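Putative histidinol-phosphate aminotransferase (Erwinia carotovora atroseptica, PDB 3LY1) binds pyridoxal 5'-phosphate and is probably an aminotransferase, perhaps acting on histidinol phosphate. Local coordinates at residues S140-N152 with N173-V186. Residues are numbered along the deposited sequence; the frame is centred on the assembly and turned at random.
With PLP (pyridoxal-5'-phosphate), chain E.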
# COMPACT_ATOMS: atom_id res chain seq x y z
N SER A 140 -0.31 -1.94 -34.61
CA SER A 140 -0.64 -0.54 -34.87
C SER A 140 -1.11 0.23 -33.61
O SER A 140 -1.02 1.44 -33.56
CB SER A 140 -1.70 -0.43 -36.00
OG SER A 140 -2.82 -1.30 -35.77
N GLY A 141 -1.53 -0.45 -32.57
CA GLY A 141 -1.96 0.26 -31.37
C GLY A 141 -0.83 0.52 -30.38
O GLY A 141 0.35 0.25 -30.66
N PRO A 142 -1.19 1.02 -29.20
CA PRO A 142 -0.24 1.20 -28.12
C PRO A 142 0.26 -0.14 -27.53
O PRO A 142 -0.48 -1.13 -27.47
CB PRO A 142 -1.02 2.01 -27.07
CG PRO A 142 -2.41 2.11 -27.54
CD PRO A 142 -2.55 1.46 -28.85
N SER A 143 1.52 -0.15 -27.12
CA SER A 143 2.14 -1.33 -26.52
C SER A 143 2.78 -0.93 -25.21
O SER A 143 3.37 0.15 -25.13
CB SER A 143 3.25 -1.92 -27.40
OG SER A 143 2.78 -2.37 -28.64
N ILE A 144 2.70 -1.80 -24.21
CA ILE A 144 3.53 -1.69 -23.00
C ILE A 144 4.47 -2.87 -23.04
O ILE A 144 4.02 -3.99 -23.25
CB ILE A 144 2.68 -1.78 -21.70
CG1 ILE A 144 1.60 -0.68 -21.69
CG2 ILE A 144 3.59 -1.71 -20.43
CD1 ILE A 144 0.63 -0.76 -20.51
N VAL A 145 5.76 -2.63 -22.82
CA VAL A 145 6.77 -3.68 -22.86
C VAL A 145 7.26 -3.80 -21.42
O VAL A 145 7.63 -2.80 -20.84
CB VAL A 145 7.97 -3.33 -23.77
CG1 VAL A 145 9.01 -4.50 -23.75
CG2 VAL A 145 7.52 -3.00 -25.20
N TYR A 146 7.22 -5.01 -20.84
CA TYR A 146 7.65 -5.22 -19.44
C TYR A 146 8.88 -6.13 -19.44
O TYR A 146 8.77 -7.30 -19.81
CB TYR A 146 6.48 -5.79 -18.63
CG TYR A 146 6.78 -6.18 -17.19
CD1 TYR A 146 7.26 -5.24 -16.28
CD2 TYR A 146 6.58 -7.48 -16.75
CE1 TYR A 146 7.55 -5.57 -14.99
CE2 TYR A 146 6.84 -7.83 -15.41
CZ TYR A 146 7.34 -6.87 -14.55
OH TYR A 146 7.65 -7.17 -13.24
N LEU A 147 10.01 -5.55 -19.02
CA LEU A 147 11.33 -6.15 -19.08
C LEU A 147 11.88 -6.24 -17.66
O LEU A 147 12.16 -5.23 -17.04
CB LEU A 147 12.27 -5.32 -19.94
CG LEU A 147 11.91 -5.06 -21.41
CD1 LEU A 147 12.97 -4.13 -22.04
CD2 LEU A 147 11.75 -6.37 -22.21
N VAL A 148 11.96 -7.45 -17.16
CA VAL A 148 12.54 -7.72 -15.85
C VAL A 148 14.00 -8.08 -16.04
O VAL A 148 14.33 -9.00 -16.84
CB VAL A 148 11.74 -8.84 -15.12
CG1 VAL A 148 12.30 -9.01 -13.67
CG2 VAL A 148 10.23 -8.49 -15.12
N ASN A 149 14.87 -7.40 -15.29
CA ASN A 149 16.30 -7.43 -15.55
C ASN A 149 17.04 -7.17 -14.27
O ASN A 149 17.12 -6.03 -13.86
CB ASN A 149 16.72 -6.34 -16.56
CG ASN A 149 18.05 -6.64 -17.23
OD1 ASN A 149 18.44 -7.82 -17.38
ND2 ASN A 149 18.80 -5.56 -17.60
N PRO A 150 17.60 -8.22 -13.62
CA PRO A 150 17.62 -9.65 -13.92
C PRO A 150 16.23 -10.24 -13.92
O PRO A 150 15.42 -9.80 -13.14
CB PRO A 150 18.42 -10.25 -12.74
CG PRO A 150 19.28 -9.16 -12.25
CD PRO A 150 18.47 -7.89 -12.48
N ASN A 151 15.97 -11.20 -14.79
CA ASN A 151 14.65 -11.82 -14.90
C ASN A 151 14.39 -12.74 -13.71
O ASN A 151 15.30 -13.35 -13.20
CB ASN A 151 14.53 -12.58 -16.23
CG ASN A 151 13.10 -13.02 -16.54
OD1 ASN A 151 12.13 -12.29 -16.26
ND2 ASN A 151 12.96 -14.19 -17.15
N ASN A 152 13.12 -12.84 -13.34
CA ASN A 152 12.61 -13.80 -12.36
C ASN A 152 11.63 -14.59 -13.17
O ASN A 152 10.68 -14.00 -13.70
CB ASN A 152 11.95 -13.04 -11.19
CG ASN A 152 11.30 -13.96 -10.14
OD1 ASN A 152 11.42 -15.18 -10.21
ND2 ASN A 152 10.62 -13.36 -9.15
N ASN A 173 4.23 4.95 -29.79
CA ASN A 173 3.16 4.48 -28.93
C ASN A 173 3.56 3.34 -28.00
O ASN A 173 2.77 2.40 -27.83
CB ASN A 173 2.03 3.96 -29.80
CG ASN A 173 0.94 4.89 -29.90
OD1 ASN A 173 0.12 4.99 -28.97
ND2 ASN A 173 0.87 5.60 -31.02
N THR A 174 4.77 3.41 -27.45
CA THR A 174 5.33 2.32 -26.66
C THR A 174 5.93 2.85 -25.36
O THR A 174 6.72 3.78 -25.38
CB THR A 174 6.38 1.52 -27.49
OG1 THR A 174 5.75 1.03 -28.70
CG2 THR A 174 6.95 0.34 -26.69
N MSE A 175 5.50 2.26 -24.25
CA MSE A 175 6.06 2.55 -22.92
C MSE A 175 6.81 1.31 -22.45
O MSE A 175 6.26 0.19 -22.53
CB MSE A 175 4.93 2.90 -21.95
CG MSE A 175 5.33 3.04 -20.50
SE MSE A 175 6.63 4.48 -20.31
CE MSE A 175 5.53 6.01 -20.26
N PHE A 176 8.02 1.51 -21.94
CA PHE A 176 8.86 0.44 -21.45
C PHE A 176 8.80 0.51 -19.93
O PHE A 176 9.04 1.56 -19.35
CB PHE A 176 10.32 0.61 -21.90
CG PHE A 176 10.52 0.37 -23.35
CD1 PHE A 176 10.32 1.38 -24.27
CD2 PHE A 176 10.88 -0.90 -23.80
CE1 PHE A 176 10.46 1.13 -25.65
CE2 PHE A 176 11.03 -1.16 -25.16
CZ PHE A 176 10.79 -0.17 -26.09
N ILE A 177 8.46 -0.61 -19.30
CA ILE A 177 8.59 -0.77 -17.86
C ILE A 177 9.78 -1.70 -17.63
O ILE A 177 9.77 -2.85 -18.05
CB ILE A 177 7.34 -1.39 -17.23
CG1 ILE A 177 6.06 -0.57 -17.48
CG2 ILE A 177 7.55 -1.63 -15.71
CD1 ILE A 177 4.76 -1.33 -17.18
N VAL A 178 10.80 -1.20 -16.92
CA VAL A 178 12.00 -1.96 -16.66
C VAL A 178 12.09 -2.19 -15.16
O VAL A 178 12.14 -1.24 -14.37
CB VAL A 178 13.31 -1.23 -17.16
CG1 VAL A 178 14.51 -2.15 -17.04
CG2 VAL A 178 13.15 -0.71 -18.61
N ASP A 179 12.07 -3.47 -14.77
CA ASP A 179 11.93 -3.90 -13.38
C ASP A 179 13.28 -4.40 -12.91
O ASP A 179 13.71 -5.49 -13.27
CB ASP A 179 10.80 -4.97 -13.28
CG ASP A 179 10.50 -5.43 -11.86
OD1 ASP A 179 11.37 -5.20 -10.93
OD2 ASP A 179 9.39 -6.06 -11.67
N GLU A 180 13.95 -3.58 -12.10
CA GLU A 180 15.28 -3.88 -11.64
C GLU A 180 15.30 -4.26 -10.17
O GLU A 180 16.24 -3.93 -9.45
CB GLU A 180 16.19 -2.70 -11.93
CG GLU A 180 16.33 -2.43 -13.46
CD GLU A 180 17.32 -1.31 -13.83
OE1 GLU A 180 18.00 -0.71 -12.95
OE2 GLU A 180 17.43 -1.05 -15.06
N ALA A 181 14.26 -4.99 -9.73
CA ALA A 181 14.15 -5.51 -8.35
C ALA A 181 15.47 -6.09 -7.87
O ALA A 181 15.90 -5.78 -6.76
CB ALA A 181 13.03 -6.56 -8.27
N TYR A 182 16.13 -6.92 -8.69
CA TYR A 182 17.31 -7.66 -8.23
C TYR A 182 18.66 -7.09 -8.66
O TYR A 182 19.69 -7.78 -8.58
CB TYR A 182 17.22 -9.14 -8.66
CG TYR A 182 15.94 -9.82 -8.19
CD1 TYR A 182 15.81 -10.33 -6.91
CD2 TYR A 182 14.87 -9.96 -9.04
CE1 TYR A 182 14.60 -10.92 -6.49
CE2 TYR A 182 13.68 -10.56 -8.63
CZ TYR A 182 13.56 -11.04 -7.35
OH TYR A 182 12.36 -11.61 -6.95
N ALA A 183 18.68 -5.85 -9.13
CA ALA A 183 19.83 -5.33 -9.90
C ALA A 183 21.11 -5.19 -9.07
O ALA A 183 22.19 -5.41 -9.59
CB ALA A 183 19.49 -4.01 -10.56
N GLU A 184 21.01 -4.91 -7.78
CA GLU A 184 22.22 -4.76 -6.97
C GLU A 184 23.04 -6.04 -6.74
O GLU A 184 24.21 -5.98 -6.36
CB GLU A 184 21.89 -4.09 -5.63
CG GLU A 184 21.41 -2.62 -5.76
CD GLU A 184 19.91 -2.45 -5.99
OE1 GLU A 184 19.20 -3.43 -6.27
OE2 GLU A 184 19.44 -1.29 -5.91
N PHE A 185 22.46 -7.20 -6.99
CA PHE A 185 23.16 -8.47 -6.88
C PHE A 185 24.02 -8.78 -8.11
O PHE A 185 24.81 -9.72 -8.07
CB PHE A 185 22.14 -9.60 -6.73
CG PHE A 185 21.37 -9.56 -5.45
CD1 PHE A 185 21.98 -9.84 -4.25
CD2 PHE A 185 20.01 -9.32 -5.45
CE1 PHE A 185 21.27 -9.83 -3.06
CE2 PHE A 185 19.29 -9.31 -4.28
CZ PHE A 185 19.91 -9.56 -3.07
N VAL A 186 23.84 -8.02 -9.20
CA VAL A 186 24.38 -8.40 -10.51
C VAL A 186 25.92 -8.33 -10.51
O VAL A 186 26.50 -7.40 -9.96
CB VAL A 186 23.82 -7.54 -11.68
CG1 VAL A 186 24.62 -7.81 -12.95
CG2 VAL A 186 22.27 -7.81 -11.93
N1 PLP E . 9.45 -7.45 -9.41
C2 PLP E . 10.05 -8.69 -9.40
C2A PLP E . 10.86 -9.11 -10.60
C3 PLP E . 9.85 -9.52 -8.30
O3 PLP E . 10.41 -10.75 -8.30
C4 PLP E . 9.05 -9.08 -7.22
C4A PLP E . 8.93 -9.90 -5.96
O4A PLP E . 8.63 -11.07 -6.13
C5 PLP E . 8.45 -7.81 -7.25
C6 PLP E . 8.66 -7.02 -8.38
C5A PLP E . 7.57 -7.29 -6.13
O4P PLP E . 8.24 -7.15 -4.86
P PLP E . 7.81 -6.02 -3.82
O1P PLP E . 6.35 -5.70 -3.91
O2P PLP E . 8.70 -4.87 -4.22
O3P PLP E . 8.23 -6.65 -2.50
O HOH W 1 18.48 -2.65 -16.93
O HOH W 2 15.05 -7.52 -11.46
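Y146 and D179 meet on the face of the sheet that also carries I144, V148, M175 and I177. D179 CB lies 3.7 Å from CE1 at the rim of the Y146 ring, and the two side chains cross at a slant. D179 CG stands anti to the backbone N (chi1 -176°), which brings the carboxylate between the Y146 hydroxyl and the pyridine nitrogen. The nearest partner of D179 CG is N1 of pyridoxal phosphate, at 3.3 Å. D179 OD1 accepts from A181 N at 3.1 Å, an Asx turn that helps fix the rotation of the group. D179 OD2 takes two bonds. Y146 OH donates to the anti lone pair of D179 OD2 at 2.6 Å, with ring and carboxylate planes 47° apart. The cofactor N1 donates to D179 OD2 at 2.7 Å.

Farther round the pyridine ring, the cofactor O3 is gripped by two residues. N152 ND2 donates to the cofactor O3 at 2.8 Å, and Y182 OH lies 2.5 Å from O3 in a hydrogen bond. R329 binds OD1 of N152 and so helps orient the amide. V148 CG1 packs against the C2A methyl, and A181 CB sits by the pyridine ring.

The strands 143-148 and 174-179 run parallel and deliver V148 and D179 to the site at their C-terminal ends. A ladder of backbone bonds joins them. On the other face, V145 CB rests 3.8 Å from CD2 of F176.

The two strands and helix 160-168 form a beta-alpha-beta unit. An aspartate at a strand end, bound to the pyridine nitrogen, is characteristic of fold type I pyridoxal-phosphate enzymes, the aminotransferase fold.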